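Local coordinates for protein NUDIX hydrolase (PDB 3QSJ) that probably hydrolyses phosphorus-containing acid anhydrides as a metal-dependent member of the Nudix family, at residues P51-M56 with A79-A84. Sequence-based numbering, arbitrary orientation.
Sequences PSDAEM and ALRETA. With CA (calcium ion), chain B.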
ATOM      1  N   PRO A  51       4.373 -12.134 -10.595  1.00 27.26           N
ATOM      2  CA  PRO A  51       4.605 -11.941 -12.051  1.00 27.63           C
ATOM      3  C   PRO A  51       3.507 -11.167 -12.755  1.00 28.50           C
ATOM      4  O   PRO A  51       3.823 -10.406 -13.663  1.00 29.50           O
ATOM      5  CB  PRO A  51       4.661 -13.370 -12.599  1.00 31.14           C
ATOM      6  CG  PRO A  51       5.145 -14.208 -11.410  1.00 35.79           C
ATOM      7  CD  PRO A  51       4.530 -13.558 -10.200  1.00 30.97           C
ATOM      8  N   SER A  52       2.210 -11.345 -12.353  1.00 24.26           N
ATOM      9  CA  SER A  52       1.131 -10.621 -13.064  1.00 23.93           C
ATOM     10  C   SER A  52       1.211  -9.108 -12.831  1.00 23.19           C
ATOM     11  O   SER A  52       0.514  -8.380 -13.521  1.00 20.87           O
ATOM     12  CB  SER A  52      -0.264 -11.140 -12.693  1.00 28.54           C
ATOM     13  OG  SER A  52      -0.551 -10.966 -11.307  1.00 32.42           O
ATOM     14  N   ASP A  53       2.016  -8.636 -11.827  1.00 20.14           N
ATOM     15  CA  ASP A  53       2.092  -7.194 -11.546  1.00 17.54           C
ATOM     16  C   ASP A  53       2.698  -6.430 -12.736  1.00 17.69           C
ATOM     17  O   ASP A  53       2.107  -5.432 -13.169  1.00 17.04           O
ATOM     18  CB  ASP A  53       2.847  -6.889 -10.242  1.00 17.36           C
ATOM     19  CG  ASP A  53       2.119  -7.471  -9.036  1.00 19.06           C
ATOM     20  OD1 ASP A  53       0.896  -7.761  -9.161  1.00 21.75           O
ATOM     21  OD2 ASP A  53       2.772  -7.679  -7.993  1.00 18.88           O
ATOM     22  N   ALA A  54       3.845  -6.914 -13.284  1.00 18.61           N
ATOM     23  CA  ALA A  54       4.441  -6.251 -14.441  1.00 18.94           C
ATOM     24  C   ALA A  54       3.525  -6.387 -15.665  1.00 22.32           C
ATOM     25  O   ALA A  54       3.438  -5.447 -16.447  1.00 21.63           O
ATOM     26  CB  ALA A  54       5.799  -6.862 -14.747  1.00 21.02           C
ATOM     27  N   GLU A  55       2.745  -7.477 -15.750  1.00 18.79           N
ATOM     28  CA  GLU A  55       1.829  -7.654 -16.913  1.00 20.79           C
ATOM     29  C   GLU A  55       0.720  -6.574 -16.869  1.00 22.36           C
ATOM     30  O   GLU A  55       0.447  -5.888 -17.871  1.00 22.43           O
ATOM     31  CB  GLU A  55       1.187  -9.041 -16.886  1.00 22.94           C
ATOM     32  CG  GLU A  55       2.174 -10.190 -17.069  1.00 28.91           C
ATOM     33  CD  GLU A  55       1.503 -11.540 -17.213  1.00 58.05           C
ATOM     34  OE1 GLU A  55       0.907 -12.021 -16.221  1.00 56.20           O
ATOM     35  OE2 GLU A  55       1.583 -12.122 -18.317  1.00 64.84           O
HETATM   36  N   MSE A  56       0.128  -6.370 -15.664  1.00 16.57           N
HETATM   37  CA  MSE A  56      -0.878  -5.334 -15.475  1.00 14.28           C
HETATM   38  C   MSE A  56      -0.270  -3.936 -15.643  1.00 17.87           C
HETATM   39  O   MSE A  56      -0.945  -3.052 -16.178  1.00 18.00           O
HETATM   40  CB  MSE A  56      -1.500  -5.435 -14.069  1.00 14.17           C
HETATM   41  CG  MSE A  56      -2.452  -6.645 -13.964  1.00 17.93           C
HETATM   42 SE   MSE A  56      -3.358  -6.628 -12.232  0.60 19.87          SE
HETATM   43  CE  MSE A  56      -1.890  -7.600 -11.198  1.00 18.61           C
ATOM     44  N   ALA A  79       1.748  -2.841  -5.099  1.00 15.15           N
ATOM     45  CA  ALA A  79       1.168  -2.125  -3.957  1.00 16.30           C
ATOM     46  C   ALA A  79      -0.364  -2.040  -4.020  1.00 18.89           C
ATOM     47  O   ALA A  79      -1.043  -2.307  -3.018  1.00 17.75           O
ATOM     48  CB  ALA A  79       1.794  -0.744  -3.845  1.00 16.13           C
ATOM     49  N   LEU A  80      -0.888  -1.723  -5.199  1.00 16.02           N
ATOM     50  CA  LEU A  80      -2.344  -1.590  -5.422  1.00 15.19           C
ATOM     51  C   LEU A  80      -3.005  -2.958  -5.265  1.00 17.86           C
ATOM     52  O   LEU A  80      -4.085  -3.059  -4.662  1.00 15.46           O
ATOM     53  CB  LEU A  80      -2.576  -1.019  -6.817  1.00 13.96           C
ATOM     54  CG  LEU A  80      -2.273   0.482  -6.898  1.00 15.45           C
ATOM     55  CD1 LEU A  80      -1.985   0.886  -8.355  1.00 17.34           C
ATOM     56  CD2 LEU A  80      -3.388   1.296  -6.222  1.00 16.43           C
ATOM     57  N   ARG A  81      -2.395  -3.987  -5.804  1.00 14.34           N
ATOM     58  CA  ARG A  81      -2.984  -5.328  -5.703  1.00 14.64           C
ATOM     59  C   ARG A  81      -3.071  -5.805  -4.234  1.00 18.78           C
ATOM     60  O   ARG A  81      -4.083  -6.376  -3.837  1.00 18.66           O
ATOM     61  CB  ARG A  81      -2.168  -6.360  -6.529  1.00 16.83           C
ATOM     62  CG  ARG A  81      -2.661  -7.839  -6.303  1.00 17.36           C
ATOM     63  CD  ARG A  81      -1.835  -8.894  -7.086  1.00 17.72           C
ATOM     64  NE  ARG A  81      -0.387  -8.717  -6.871  1.00 16.21           N
ATOM     65  CZ  ARG A  81       0.269  -9.018  -5.754  1.00 25.67           C
ATOM     66  NH1 ARG A  81      -0.378  -9.560  -4.709  1.00 17.66           N
ATOM     67  NH2 ARG A  81       1.580  -8.788  -5.667  1.00 21.75           N
ATOM     68  N   GLU A  82      -1.969  -5.652  -3.492  1.00 15.11           N
ATOM     69  CA  GLU A  82      -1.839  -6.099  -2.094  1.00 16.13           C
ATOM     70  C   GLU A  82      -2.851  -5.332  -1.239  1.00 18.07           C
ATOM     71  O   GLU A  82      -3.506  -5.916  -0.364  1.00 16.99           O
ATOM     72  CB  GLU A  82      -0.409  -5.836  -1.614  1.00 17.65           C
ATOM     73  CG  GLU A  82       0.607  -6.807  -2.211  1.00 18.03           C
ATOM     74  CD  GLU A  82       0.600  -8.225  -1.645  1.00 26.02           C
ATOM     75  OE1 GLU A  82       0.141  -8.401  -0.492  1.00 22.88           O
ATOM     76  OE2 GLU A  82       1.149  -9.141  -2.303  1.00 24.76           O
ATOM     77  N   THR A  83      -3.069  -4.038  -1.570  1.00 16.25           N
ATOM     78  CA  THR A  83      -4.044  -3.227  -0.863  1.00 15.49           C
ATOM     79  C   THR A  83      -5.472  -3.788  -1.094  1.00 16.50           C
ATOM     80  O   THR A  83      -6.265  -3.867  -0.151  1.00 17.32           O
ATOM     81  CB  THR A  83      -3.933  -1.749  -1.301  1.00 18.23           C
ATOM     82  OG1 THR A  83      -2.611  -1.288  -0.948  1.00 16.16           O
ATOM     83  CG2 THR A  83      -4.961  -0.873  -0.602  1.00 16.94           C
ATOM     84  N   ALA A  84      -5.793  -4.179  -2.346  1.00 16.91           N
ATOM     85  CA  ALA A  84      -7.139  -4.690  -2.651  1.00 16.47           C
ATOM     86  C   ALA A  84      -7.338  -5.972  -1.861  1.00 18.71           C
ATOM     87  O   ALA A  84      -8.411  -6.204  -1.280  1.00 18.45           O
ATOM     88  CB  ALA A  84      -7.256  -4.956  -4.161  1.00 17.63           C
TER
HETATM   89 CA    CA B 230      -0.044  -8.327   1.860  1.00 19.08          CA
HETATM   90  O   HOH W   1       1.310 -10.204   1.611  1.00 28.03           O
HETATM   91  O   HOH W   2      -2.048  -9.464   0.935  1.00 25.92           O
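The carboxylate of Asp53 meets the guanidinium of Arg81 edge to edge, the two planes only 4° apart; neither group presents a face to the other. The grip is side-on and bidentate: Arg81 NE donates to Asp53 OD1 at 2.8 Å. Arg81 NH2 donates to Asp53 OD2, also at 2.8 Å; both bonds are almost straight, and OD1 and OD2 each accept through the syn lone pair. At the remaining nitrogen, Arg81 NH1 reaches Glu82 OE2 at 2.9 Å from above the plane of the Glu82 carboxylate, a less straight bond. Arg81 has CG anti to the backbone N (chi1 173°), and its chain bends at chi3, turning the NE edge to helix 51-58. Alongside, the selenomethionine Met56 brings CE to 4.3 Å from Arg81 CD. Thr78 and the Asp50 backbone N also bind Asp53 OD2, while Ala48 O accepts from Arg81 NH2 and Glu85 forms a second salt bridge with NH1. Replacing Arg81 with a leucine would probably leave the buried Asp53 charge without its mate and the Glu82 carboxylate, its OE2 partner lost, less firmly held. Because Glu82 OE1 binds calcium at 2.4 Å, alongside Gly46 and Glu86, Arg81 acts as a second-shell residue in the REXXEE core of the Nudix box on helix 72-87, likely helping to fix a metal ligand and balance the acidic cluster.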